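Local coordinates for protein aac(6')-Ii (Enterococcus faecium, PDB 1N71) that acetylates aminoglycoside antibiotics at the 6'-amino group, with acetyl-coenzyme A as donor, and so confers antibiotic resistance, at residues 73-78 with 91-95; 5-9 with 41-46; 106-112 with 168-174. One frame throughout, in Å; residues are numbered along the deposited sequence.

How the contacts relate
The three contacts follow one another along the chain; none nests within another and none crosses. Contact 2 comes first. It closes a loop of 31 residues that carries helices 11-24 and 33-40. Contact 1 closes a short loop of 12 residues that includes the start of helix 87-101, next to coenzyme A. Contact 3 closes the longest loop, with helices 129-134 and 144-149 and strand 153-158 inside it. Leu-95 of contact 1 packs on Ile-46 of contact 2. Leu-73 of contact 1 meets Ile-107 and Tyr-108 of contact 3. Contacts 2 and 3 do not touch. Together they tie the N-terminal edge, the central sheet and the C-terminal strands of the GNAT fold.

Contact 1. Residues 73-78 with 91-95; sequences LHPLVV and LVNYL. With COA (coenzyme A), chain E.
Leu-73 and Leu-76 on the strand meet Leu-91, Val-92 and Leu-95 on the helix. This is the first half of the beta-alpha-beta unit of the GNAT fold, in which strand 70-78 and helix 87-101 lead on to strand 106-112. The two segments run roughly antiparallel, at 148°, with their axes 10.8 Å apart at the closest point. The side chains that meet are apolar, and no hydrogen bond crosses.

The tight part is a row of aliphatic contacts. At one end, Leu-95 CD2 sits 3.8 Å from Leu-73 CG, and Leu-73 CD1 is almost as near. Further along, Leu-76 forks. Its CG lies anti to the backbone N (chi1 174°), and from there the two methyls part. CD1 meets Leu-91 CD1 at 3.9 Å. CD2 touches Val-92 CG2 at 3.9 Å, and these two side chains cross at about a right angle. The same CD2 also lies 3.7 Å from CEP, a methyl of the pantetheine arm of coenzyme A. One leucine therefore serves the hydrophobic core and the cofactor pocket together. Ile-60 of strand 55-66 and Phe-146 of helix 144-149 also pack on the Leu-76 side chain.

The fit is looser at the end of the strand. Val-78 CG2 reaches Leu-91 CD1 only at 4.3 Å. On the helix, Asn-93 is exposed and Tyr-94 partly so, and neither touches the strand.

Coenzyme A runs beside the last strand residues. Lys-84, Gln-86 and Gly-88, in the loop that follows and the first turn of helix 87-101, give it further backbone N-H groups. Val-78 binds it through the main chain: its N donates to the pantetheine carbonyl O9P at 3.3 Å, a somewhat bent bond with 143° at the hydrogen.

Contact 2. Residues 5-9 with 41-46; sequences EFDRN and MNPERI
Met-41 sets its sulfur against both Phe-6 and the aliphatic part of Arg-8. SD lies 3.6 Å from Phe-6 CE1 and approaches the ring obliquely, 48° off its normal. The terminal CE sits over one face, 3.9 Å above the plane and displaced toward the rim. The bend of the methionine chain at chi2 and chi3 brings CE over the ring face. Arg-8 CG is 3.7 Å from Met-41 SD, the two chains sliding past each other in opposite directions. The arginine then extends from CG to NE across Met-41 O, which lies 3.5 Å from its CD. Its NH2 ends 2.8 Å from Arg-45 O, at an angle too poor for a hydrogen bond.

Around this, local turns hold the backbones. Asp-7 OD1 accepts from Asn-9 N in an Asx turn. Asn-42 OD1 accepts from Glu-44 N at 2.9 Å in another. Further out, the Phe-6 ring meets that of Phe-59 with planes about perpendicular, and Leu-13 and Lys-14 of helix 11-24 also touch it. A Met-aromatic contact and a type I beta turn, Asn-42 to Arg-45, thus join two connecting loops at the N-terminal edge of the GNAT sheet.

Contact 3. Residues 106-112 with 168-174; sequences TIYLGTD and DIWMAKT. With COA (coenzyme A), chain E.
Thr-106 reaches across to the main chain of Lys-173. With OG1 anti to the backbone N (chi1 179°), the hydroxyl donates to Lys-173 O at 2.9 Å, from well above the carbonyl plane. Ile-107 N donates to the same oxygen, so two bonds grip it. A water joins Thr-106 OG1 to Thr-174 OG1, which is also hydrogen-bonded to Asn-160 ND2 of the second subunit.

Leu-109 holds CG in the crowded position between the backbone N and the carbonyl carbon (chi1 59°). There it lies beside Met-171, both pointing the same way, with CD1 3.9 Å from Met-171 CB. Tyr-147 of helix 144-149 packs on both.

These two antiparallel strands belong to the C-terminal half of the GNAT sheet. Strand 106-112 also pairs in parallel with strand 70-78, where Tyr-108 bonds to Leu-73. Farther along, the strand reaches coenzyme A: Gly-110 O lies 3.6 Å from its sulfur, S1P.

Thr-111 OG1 is also 3.6 Å from S1P, and it is hydrogen-bonded to His-142. The torsion that sends OG1 there leaves CG2 against Ile-169, 3.8 Å from its CB.

The opposite face carries Tyr-108, Trp-170 and Ala-172 and meets the second subunit. Trp-170 sets the edge of its ring, at CD1, 3.7 Å from Leu-109 O. Its ring stacks on Trp-170 of the second subunit.

Asp-112 and Asp-168 bring two carboxylates together. Their planes are stacked, 4° apart, and Asp-112 OD1 is 3.1 Å from Asp-168 OD1. The like charges probably repel. Each group has a polar partner elsewhere: Asn-162 ND2 for Asp-112 OD2, and Tyr-66 OH of the second subunit for Asp-168 OD2.

Contact 1. Residues 73-78 with 91-95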
loop_
_atom_site.group_PDB
_atom_site.type_symbol
_atom_site.label_atom_id
_atom_site.label_comp_id
_atom_site.label_asym_id
_atom_site.label_seq_id
_atom_site.Cartn_x
_atom_site.Cartn_y
_atom_site.Cartn_z
ATOM N N LEU A 73 -8.054 3.997 -2.945
ATOM C CA LEU A 73 -8.574 5.268 -3.426
ATOM C C LEU A 73 -7.359 6.138 -3.741
ATOM O O LEU A 73 -6.551 6.443 -2.856
ATOM C CB LEU A 73 -9.441 5.926 -2.338
ATOM C CG LEU A 73 -10.134 7.266 -2.634
ATOM C CD1 LEU A 73 -11.171 7.540 -1.553
ATOM C CD2 LEU A 73 -9.115 8.399 -2.696
ATOM N N HIS A 74 -7.218 6.520 -5.006
ATOM C CA HIS A 74 -6.087 7.344 -5.418
ATOM C C HIS A 74 -6.220 7.766 -6.878
ATOM O O HIS A 74 -6.368 6.926 -7.761
ATOM C CB HIS A 74 -4.778 6.570 -5.218
ATOM C CG HIS A 74 -3.565 7.285 -5.726
ATOM N ND1 HIS A 74 -3.240 7.342 -7.066
ATOM C CD2 HIS A 74 -2.602 7.980 -5.076
ATOM C CE1 HIS A 74 -2.129 8.039 -7.218
ATOM N NE2 HIS A 74 -1.720 8.438 -6.026
ATOM N N PRO A 75 -6.203 9.079 -7.142
ATOM C CA PRO A 75 -6.075 10.140 -6.142
ATOM C C PRO A 75 -7.448 10.755 -5.895
ATOM O O PRO A 75 -8.463 10.253 -6.384
ATOM C CB PRO A 75 -5.153 11.123 -6.831
ATOM C CG PRO A 75 -5.714 11.104 -8.235
ATOM C CD PRO A 75 -5.981 9.619 -8.497
ATOM N N LEU A 76 -7.469 11.832 -5.121
ATOM C CA LEU A 76 -8.694 12.575 -4.859
ATOM C C LEU A 76 -8.274 14.032 -4.811
ATOM O O LEU A 76 -7.505 14.440 -3.939
ATOM C CB LEU A 76 -9.344 12.190 -3.527
ATOM C CG LEU A 76 -10.552 13.076 -3.170
ATOM C CD1 LEU A 76 -11.568 13.081 -4.322
ATOM C CD2 LEU A 76 -11.205 12.581 -1.886
ATOM N N VAL A 77 -8.764 14.813 -5.760
ATOM C CA VAL A 77 -8.419 16.219 -5.803
ATOM C C VAL A 77 -9.610 17.046 -6.253
ATOM O O VAL A 77 -10.359 16.648 -7.147
ATOM C CB VAL A 77 -7.240 16.474 -6.764
ATOM C CG1 VAL A 77 -7.609 16.022 -8.162
ATOM C CG2 VAL A 77 -6.877 17.957 -6.766
ATOM N N VAL A 78 -9.779 18.189 -5.601
ATOM C CA VAL A 78 -10.844 19.130 -5.897
ATOM C C VAL A 78 -10.153 20.484 -6.029
ATOM O O VAL A 78 -9.317 20.826 -5.194
ATOM C CB VAL A 78 -11.863 19.200 -4.740
ATOM C CG1 VAL A 78 -12.891 20.298 -5.008
ATOM C CG2 VAL A 78 -12.551 17.849 -4.571
ATOM N N LEU A 91 -17.828 12.770 -5.016
ATOM C CA LEU A 91 -16.852 11.961 -5.742
ATOM C C LEU A 91 -16.602 10.638 -5.019
ATOM O O LEU A 91 -16.551 9.579 -5.641
ATOM C CB LEU A 91 -15.518 12.711 -5.893
ATOM C CG LEU A 91 -15.461 13.855 -6.907
ATOM C CD1 LEU A 91 -14.101 14.549 -6.830
ATOM C CD2 LEU A 91 -15.709 13.310 -8.306
ATOM N N VAL A 92 -16.440 10.698 -3.703
ATOM C CA VAL A 92 -16.197 9.484 -2.936
ATOM C C VAL A 92 -17.389 8.538 -3.014
ATOM O O VAL A 92 -17.222 7.342 -3.232
ATOM C CB VAL A 92 -15.881 9.815 -1.474
ATOM C CG1 VAL A 92 -15.851 8.544 -0.636
ATOM C CG2 VAL A 92 -14.532 10.521 -1.405
ATOM N N ASN A 93 -18.594 9.072 -2.852
ATOM C CA ASN A 93 -19.785 8.237 -2.922
ATOM C C ASN A 93 -19.956 7.603 -4.298
ATOM O O ASN A 93 -20.400 6.457 -4.406
ATOM C CB ASN A 93 -21.030 9.047 -2.550
ATOM C CG ASN A 93 -21.070 9.400 -1.075
ATOM O OD1 ASN A 93 -20.724 8.583 -0.224
ATOM N ND2 ASN A 93 -21.508 10.610 -0.765
ATOM N N TYR A 94 -19.600 8.335 -5.352
ATOM C CA TYR A 94 -19.725 7.795 -6.700
ATOM C C TYR A 94 -18.675 6.701 -6.882
ATOM O O TYR A 94 -18.938 5.662 -7.479
ATOM C CB TYR A 94 -19.533 8.900 -7.743
ATOM C CG TYR A 94 -19.980 8.523 -9.140
ATOM C CD1 TYR A 94 -19.190 7.718 -9.954
ATOM C CD2 TYR A 94 -21.199 8.973 -9.645
ATOM C CE1 TYR A 94 -19.600 7.369 -11.240
ATOM C CE2 TYR A 94 -21.620 8.629 -10.928
ATOM C CZ TYR A 94 -20.814 7.828 -11.719
ATOM O OH TYR A 94 -21.223 7.489 -12.991
ATOM N N LEU A 95 -17.476 6.937 -6.362
ATOM C CA LEU A 95 -16.424 5.940 -6.471
ATOM C C LEU A 95 -16.883 4.649 -5.792
ATOM O O LEU A 95 -16.737 3.560 -6.343
ATOM C CB LEU A 95 -15.140 6.442 -5.801
ATOM C CG LEU A 95 -14.016 5.404 -5.705
ATOM C CD1 LEU A 95 -13.498 5.058 -7.094
ATOM C CD2 LEU A 95 -12.895 5.955 -4.849
HETATM N N1A COA E . -10.464 18.649 7.617
HETATM C C2A COA E . -11.595 18.379 8.296
HETATM N N3A COA E . -12.839 18.206 7.797
HETATM C C4A COA E . -12.849 18.328 6.425
HETATM C C5A COA E . -11.778 18.603 5.605
HETATM C C6A COA E . -10.510 18.763 6.251
HETATM N N6A COA E . -9.395 19.030 5.576
HETATM N N7A COA E . -12.172 18.650 4.276
HETATM C C8A COA E . -13.452 18.422 4.327
HETATM N N9A COA E . -13.937 18.219 5.598
HETATM C C1B COA E . -15.319 17.946 6.020
HETATM C C2B COA E . -16.271 19.118 5.763
HETATM O O2B COA E . -16.235 20.009 6.885
HETATM C C3B COA E . -17.661 18.498 5.661
HETATM O O3B COA E . -18.114 18.199 6.992
HETATM P P3B COA E . -19.556 18.699 7.515
HETATM O O7A COA E . -19.506 20.174 7.368
HETATM O O8A COA E . -19.602 18.222 8.920
HETATM O O9A COA E . -20.523 18.026 6.614
HETATM C C4B COA E . -17.343 17.169 4.961
HETATM O O4B COA E . -15.971 16.914 5.285
HETATM C C5B COA E . -17.577 17.164 3.443
HETATM O O5B COA E . -16.608 17.990 2.787
HETATM P P1A COA E . -16.648 18.264 1.196
HETATM O O1A COA E . -17.156 19.635 0.969
HETATM O O2A COA E . -17.293 17.114 0.524
HETATM O O3A COA E . -15.080 18.228 0.859
HETATM P P2A COA E . -14.315 18.922 -0.374
HETATM O O4A COA E . -13.696 20.177 0.102
HETATM O O5A COA E . -15.178 18.935 -1.572
HETATM O O6A COA E . -13.140 17.857 -0.634
HETATM C CBP COA E . -10.888 17.225 0.036
HETATM C CCP COA E . -12.345 17.362 0.455
HETATM C CDP COA E . -10.076 16.790 1.264
HETATM C CEP COA E . -10.785 16.142 -1.077
HETATM C CAP COA E . -10.392 18.637 -0.502
HETATM O OAP COA E . -10.437 19.641 0.517
HETATM C C9P COA E . -9.020 18.571 -1.195
HETATM O O9P COA E . -8.946 18.570 -2.432
HETATM N N8P COA E . -7.950 18.515 -0.391
HETATM C C7P COA E . -6.562 18.446 -0.834
HETATM C C6P COA E . -6.170 17.060 -1.339
HETATM C C5P COA E . -5.852 16.077 -0.227
HETATM O O5P COA E . -5.052 16.376 0.668
HETATM N N4P COA E . -6.481 14.894 -0.290
HETATM C C3P COA E . -6.323 13.798 0.672
HETATM C C2P COA E . -5.947 12.490 -0.007
HETATM S S1P COA E . -4.613 11.612 0.828
#

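Contact 2. Residues 5-9 with 41-46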
loop_
_atom_site.group_PDB
_atom_site.type_symbol
_atom_site.label_atom_id
_atom_site.label_comp_id
_atom_site.label_asym_id
_atom_site.label_seq_id
_atom_site.Cartn_x
_atom_site.Cartn_y
_atom_site.Cartn_z
ATOM N N GLU A 5 -18.495 9.166 -14.783
ATOM C CA GLU A 5 -17.271 8.466 -15.145
ATOM C C GLU A 5 -16.475 9.368 -16.075
ATOM O O GLU A 5 -17.031 10.001 -16.973
ATOM C CB GLU A 5 -17.582 7.134 -15.838
ATOM C CG GLU A 5 -18.448 6.196 -15.005
ATOM C CD GLU A 5 -18.554 4.800 -15.596
ATOM O OE1 GLU A 5 -18.652 4.673 -16.837
ATOM O OE2 GLU A 5 -18.554 3.827 -14.811
ATOM N N PHE A 6 -15.171 9.429 -15.843
ATOM C CA PHE A 6 -14.271 10.257 -16.635
ATOM C C PHE A 6 -14.126 9.725 -18.063
ATOM O O PHE A 6 -13.902 8.536 -18.267
ATOM C CB PHE A 6 -12.906 10.303 -15.938
ATOM C CG PHE A 6 -11.915 11.219 -16.587
ATOM C CD1 PHE A 6 -11.275 10.855 -17.767
ATOM C CD2 PHE A 6 -11.615 12.450 -16.013
ATOM C CE1 PHE A 6 -10.347 11.706 -18.366
ATOM C CE2 PHE A 6 -10.693 13.307 -16.601
ATOM C CZ PHE A 6 -10.056 12.933 -17.781
ATOM N N ASP A 7 -14.262 10.609 -19.047
ATOM C CA ASP A 7 -14.116 10.211 -20.447
ATOM C C ASP A 7 -12.629 10.095 -20.753
ATOM O O ASP A 7 -11.957 11.092 -21.013
ATOM C CB ASP A 7 -14.747 11.246 -21.380
ATOM C CG ASP A 7 -14.645 10.846 -22.848
ATOM O OD1 ASP A 7 -13.518 10.588 -23.321
ATOM O OD2 ASP A 7 -15.691 10.789 -23.529
ATOM N N ARG A 8 -12.123 8.869 -20.723
ATOM C CA ARG A 8 -10.713 8.597 -20.974
ATOM C C ARG A 8 -10.230 9.019 -22.361
ATOM O O ARG A 8 -9.028 9.027 -22.625
ATOM C CB ARG A 8 -10.445 7.104 -20.772
ATOM C CG ARG A 8 -10.750 6.617 -19.366
ATOM C CD ARG A 8 -10.925 5.110 -19.326
ATOM N NE ARG A 8 -11.135 4.626 -17.964
ATOM C CZ ARG A 8 -11.611 3.422 -17.661
ATOM N NH1 ARG A 8 -11.937 2.566 -18.624
ATOM N NH2 ARG A 8 -11.753 3.070 -16.391
ATOM N N ASN A 9 -11.159 9.375 -23.243
ATOM C CA ASN A 9 -10.797 9.776 -24.598
ATOM C C ASN A 9 -10.955 11.270 -24.863
ATOM O O ASN A 9 -10.981 11.693 -26.019
ATOM C CB ASN A 9 -11.633 8.998 -25.618
ATOM C CG ASN A 9 -11.518 7.496 -25.447
ATOM O OD1 ASN A 9 -10.418 6.942 -25.421
ATOM N ND2 ASN A 9 -12.661 6.826 -25.333
ATOM N N MET A 41 -5.842 6.380 -16.361
ATOM C CA MET A 41 -6.824 6.047 -17.393
ATOM C C MET A 41 -6.896 4.543 -17.666
ATOM O O MET A 41 -7.708 4.091 -18.477
ATOM C CB MET A 41 -6.490 6.779 -18.697
ATOM C CG MET A 41 -6.517 8.295 -18.598
ATOM S SD MET A 41 -8.133 8.940 -18.129
ATOM C CE MET A 41 -7.896 9.161 -16.354
ATOM N N ASN A 42 -6.043 3.776 -16.994
ATOM C CA ASN A 42 -6.004 2.323 -17.160
ATOM C C ASN A 42 -7.399 1.701 -17.021
ATOM O O ASN A 42 -8.136 2.009 -16.087
ATOM C CB ASN A 42 -5.062 1.716 -16.118
ATOM C CG ASN A 42 -4.736 0.264 -16.400
ATOM O OD1 ASN A 42 -5.628 -0.551 -16.622
ATOM N ND2 ASN A 42 -3.451 -0.067 -16.383
ATOM N N PRO A 43 -7.776 0.809 -17.954
ATOM C CA PRO A 43 -9.085 0.147 -17.931
ATOM C C PRO A 43 -9.421 -0.567 -16.620
ATOM O O PRO A 43 -10.588 -0.647 -16.235
ATOM C CB PRO A 43 -8.998 -0.825 -19.105
ATOM C CG PRO A 43 -8.128 -0.098 -20.064
ATOM C CD PRO A 43 -7.030 0.434 -19.169
ATOM N N GLU A 44 -8.406 -1.083 -15.935
ATOM C CA GLU A 44 -8.636 -1.797 -14.682
ATOM C C GLU A 44 -9.010 -0.850 -13.551
ATOM O O GLU A 44 -9.621 -1.261 -12.566
ATOM C CB GLU A 44 -7.391 -2.590 -14.279
ATOM C CG GLU A 44 -6.191 -1.722 -13.975
ATOM N N ARG A 45 -8.638 0.417 -13.692
ATOM C CA ARG A 45 -8.937 1.410 -12.667
ATOM C C ARG A 45 -10.271 2.082 -12.906
ATOM O O ARG A 45 -10.889 1.928 -13.960
ATOM C CB ARG A 45 -7.863 2.500 -12.629
ATOM C CG ARG A 45 -6.469 2.018 -12.297
ATOM C CD ARG A 45 -5.560 3.205 -12.052
ATOM N NE ARG A 45 -4.168 2.808 -11.879
ATOM C CZ ARG A 45 -3.207 3.625 -11.469
ATOM N NH1 ARG A 45 -3.484 4.892 -11.180
ATOM N NH2 ARG A 45 -1.962 3.179 -11.360
ATOM N N ILE A 46 -10.707 2.834 -11.906
ATOM C CA ILE A 46 -11.943 3.584 -11.991
ATOM C C ILE A 46 -11.509 5.045 -12.007
ATOM O O ILE A 46 -10.584 5.434 -11.283
ATOM C CB ILE A 46 -12.852 3.283 -10.782
ATOM C CG1 ILE A 46 -13.350 1.836 -10.877
ATOM C CG2 ILE A 46 -14.026 4.246 -10.742
ATOM C CD1 ILE A 46 -14.039 1.331 -9.630
#

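Contact 3. Residues 106-112 with 168-174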
loop_
_atom_site.group_PDB
_atom_site.type_symbol
_atom_site.label_atom_id
_atom_site.label_comp_id
_atom_site.label_asym_id
_atom_site.label_seq_id
_atom_site.Cartn_x
_atom_site.Cartn_y
_atom_site.Cartn_z
ATOM N N THR A 106 -13.846 -3.544 -0.163
ATOM C CA THR A 106 -13.284 -2.467 0.634
ATOM C C THR A 106 -12.395 -1.526 -0.158
ATOM O O THR A 106 -11.767 -1.907 -1.145
ATOM C CB THR A 106 -12.449 -3.026 1.799
ATOM O OG1 THR A 106 -11.893 -1.939 2.555
ATOM C CG2 THR A 106 -11.309 -3.868 1.272
ATOM N N ILE A 107 -12.350 -0.287 0.310
ATOM C CA ILE A 107 -11.540 0.747 -0.294
ATOM C C ILE A 107 -10.679 1.278 0.832
ATOM O O ILE A 107 -11.180 1.540 1.924
ATOM C CB ILE A 107 -12.413 1.899 -0.841
ATOM C CG1 ILE A 107 -13.281 1.393 -1.997
ATOM C CG2 ILE A 107 -11.524 3.061 -1.301
ATOM C CD1 ILE A 107 -14.210 2.463 -2.577
ATOM N N TYR A 108 -9.387 1.414 0.579
ATOM C CA TYR A 108 -8.482 1.939 1.588
ATOM C C TYR A 108 -7.654 3.040 0.948
ATOM O O TYR A 108 -7.600 3.159 -0.273
ATOM C CB TYR A 108 -7.564 0.842 2.130
ATOM C CG TYR A 108 -6.527 0.374 1.141
ATOM C CD1 TYR A 108 -6.858 -0.522 0.120
ATOM C CD2 TYR A 108 -5.214 0.837 1.217
ATOM C CE1 TYR A 108 -5.903 -0.946 -0.796
ATOM C CE2 TYR A 108 -4.252 0.422 0.304
ATOM C CZ TYR A 108 -4.602 -0.469 -0.697
ATOM O OH TYR A 108 -3.650 -0.882 -1.594
ATOM N N LEU A 109 -7.005 3.842 1.779
ATOM C CA LEU A 109 -6.204 4.951 1.295
ATOM C C LEU A 109 -5.137 5.300 2.314
ATOM O O LEU A 109 -5.206 4.889 3.475
ATOM C CB LEU A 109 -7.106 6.170 1.066
ATOM C CG LEU A 109 -7.859 6.636 2.323
ATOM C CD1 LEU A 109 -7.005 7.634 3.107
ATOM C CD2 LEU A 109 -9.180 7.277 1.928
ATOM N N GLY A 110 -4.140 6.045 1.860
ATOM C CA GLY A 110 -3.080 6.484 2.740
ATOM C C GLY A 110 -3.041 7.999 2.671
ATOM O O GLY A 110 -2.882 8.569 1.589
ATOM N N THR A 111 -3.229 8.658 3.809
ATOM C CA THR A 111 -3.182 10.114 3.856
ATOM C C THR A 111 -2.017 10.479 4.774
ATOM O O THR A 111 -2.028 10.176 5.964
ATOM C CB THR A 111 -4.517 10.713 4.381
ATOM O OG1 THR A 111 -4.431 12.143 4.388
ATOM C CG2 THR A 111 -4.829 10.218 5.786
ATOM N N ASP A 112 -1.003 11.119 4.206
ATOM C CA ASP A 112 0.186 11.474 4.966
ATOM C C ASP A 112 0.036 12.725 5.824
ATOM O O ASP A 112 -0.826 13.562 5.581
ATOM C CB ASP A 112 1.372 11.633 4.011
ATOM C CG ASP A 112 1.563 10.419 3.112
ATOM O OD1 ASP A 112 0.782 10.256 2.142
ATOM O OD2 ASP A 112 2.484 9.618 3.379
ATOM N N ASP A 168 2.363 8.015 7.474
ATOM C CA ASP A 168 1.292 7.904 6.506
ATOM C C ASP A 168 0.198 7.309 7.384
ATOM O O ASP A 168 0.482 6.499 8.270
ATOM C CB ASP A 168 1.642 6.944 5.359
ATOM C CG ASP A 168 0.638 7.027 4.204
ATOM O OD1 ASP A 168 -0.118 8.019 4.143
ATOM O OD2 ASP A 168 0.611 6.112 3.351
ATOM N N ILE A 169 -1.038 7.741 7.176
ATOM C CA ILE A 169 -2.160 7.243 7.958
ATOM C C ILE A 169 -3.037 6.410 7.029
ATOM O O ILE A 169 -3.516 6.920 6.018
ATOM C CB ILE A 169 -2.992 8.409 8.519
ATOM C CG1 ILE A 169 -2.109 9.292 9.413
ATOM C CG2 ILE A 169 -4.182 7.871 9.299
ATOM C CD1 ILE A 169 -2.759 10.618 9.833
ATOM N N TRP A 170 -3.233 5.136 7.366
ATOM C CA TRP A 170 -4.050 4.237 6.550
ATOM C C TRP A 170 -5.497 4.210 7.028
ATOM O O TRP A 170 -5.766 3.957 8.200
ATOM C CB TRP A 170 -3.497 2.808 6.594
ATOM C CG TRP A 170 -2.323 2.554 5.706
ATOM C CD1 TRP A 170 -2.252 2.760 4.354
ATOM C CD2 TRP A 170 -1.071 1.969 6.088
ATOM N NE1 TRP A 170 -1.037 2.333 3.872
ATOM C CE2 TRP A 170 -0.292 1.843 4.915
ATOM C CE3 TRP A 170 -0.534 1.534 7.307
ATOM C CZ2 TRP A 170 0.997 1.302 4.924
ATOM C CZ3 TRP A 170 0.751 0.993 7.318
ATOM C CH2 TRP A 170 1.501 0.883 6.130
ATOM N N MET A 171 -6.424 4.455 6.107
ATOM C CA MET A 171 -7.843 4.454 6.421
ATOM C C MET A 171 -8.573 3.491 5.488
ATOM O O MET A 171 -8.156 3.276 4.350
ATOM C CB MET A 171 -8.409 5.861 6.275
ATOM C CG MET A 171 -7.671 6.890 7.121
ATOM S SD MET A 171 -8.469 8.484 7.130
ATOM C CE MET A 171 -9.974 8.100 8.012
ATOM N N ALA A 172 -9.670 2.916 5.962
ATOM C CA ALA A 172 -10.400 1.970 5.136
ATOM C C ALA A 172 -11.878 1.941 5.464
ATOM O O ALA A 172 -12.307 2.346 6.550
ATOM C CB ALA A 172 -9.799 0.576 5.302
ATOM N N LYS A 173 -12.650 1.457 4.506
ATOM C CA LYS A 173 -14.087 1.343 4.656
ATOM C C LYS A 173 -14.551 0.148 3.837
ATOM O O LYS A 173 -14.076 -0.076 2.724
ATOM C CB LYS A 173 -14.777 2.616 4.146
ATOM C CG LYS A 173 -16.304 2.576 4.214
ATOM C CD LYS A 173 -16.920 3.846 3.621
ATOM C CE LYS A 173 -18.440 3.821 3.685
ATOM N NZ LYS A 173 -19.045 5.038 3.046
ATOM N N THR A 174 -15.438 -0.652 4.410
ATOM C CA THR A 174 -15.996 -1.780 3.683
ATOM C C THR A 174 -17.284 -1.155 3.154
ATOM O O THR A 174 -18.103 -0.647 3.920
ATOM C CB THR A 174 -16.234 -2.965 4.621
ATOM O OG1 THR A 174 -14.973 -3.607 4.875
ATOM C CG2 THR A 174 -17.195 -3.960 4.007
HETATM N N1A COA E . -10.464 18.649 7.617
HETATM C C2A COA E . -11.595 18.379 8.296
HETATM N N3A COA E . -12.839 18.206 7.797
HETATM C C4A COA E . -12.849 18.328 6.425
HETATM C C5A COA E . -11.778 18.603 5.605
HETATM C C6A COA E . -10.510 18.763 6.251
HETATM N N6A COA E . -9.395 19.030 5.576
HETATM N N7A COA E . -12.172 18.650 4.276
HETATM C C8A COA E . -13.452 18.422 4.327
HETATM N N9A COA E . -13.937 18.219 5.598
HETATM C C1B COA E . -15.319 17.946 6.020
HETATM C C2B COA E . -16.271 19.118 5.763
HETATM O O2B COA E . -16.235 20.009 6.885
HETATM C C3B COA E . -17.661 18.498 5.661
HETATM O O3B COA E . -18.114 18.199 6.992
HETATM P P3B COA E . -19.556 18.699 7.515
HETATM O O7A COA E . -19.506 20.174 7.368
HETATM O O8A COA E . -19.602 18.222 8.920
HETATM O O9A COA E . -20.523 18.026 6.614
HETATM C C4B COA E . -17.343 17.169 4.961
HETATM O O4B COA E . -15.971 16.914 5.285
HETATM C C5B COA E . -17.577 17.164 3.443
HETATM O O5B COA E . -16.608 17.990 2.787
HETATM P P1A COA E . -16.648 18.264 1.196
HETATM O O1A COA E . -17.156 19.635 0.969
HETATM O O2A COA E . -17.293 17.114 0.524
HETATM O O3A COA E . -15.080 18.228 0.859
HETATM P P2A COA E . -14.315 18.922 -0.374
HETATM O O4A COA E . -13.696 20.177 0.102
HETATM O O5A COA E . -15.178 18.935 -1.572
HETATM O O6A COA E . -13.140 17.857 -0.634
HETATM C CBP COA E . -10.888 17.225 0.036
HETATM C CCP COA E . -12.345 17.362 0.455
HETATM C CDP COA E . -10.076 16.790 1.264
HETATM C CEP COA E . -10.785 16.142 -1.077
HETATM C CAP COA E . -10.392 18.637 -0.502
HETATM O OAP COA E . -10.437 19.641 0.517
HETATM C C9P COA E . -9.020 18.571 -1.195
HETATM O O9P COA E . -8.946 18.570 -2.432
HETATM N N8P COA E . -7.950 18.515 -0.391
HETATM C C7P COA E . -6.562 18.446 -0.834
HETATM C C6P COA E . -6.170 17.060 -1.339
HETATM C C5P COA E . -5.852 16.077 -0.227
HETATM O O5P COA E . -5.052 16.376 0.668
HETATM N N4P COA E . -6.481 14.894 -0.290
HETATM C C3P COA E . -6.323 13.798 0.672
HETATM C C2P COA E . -5.947 12.490 -0.007
HETATM S S1P COA E . -4.613 11.612 0.828
HETATM O O HOH W 1 -11.953 -2.669 5.129
#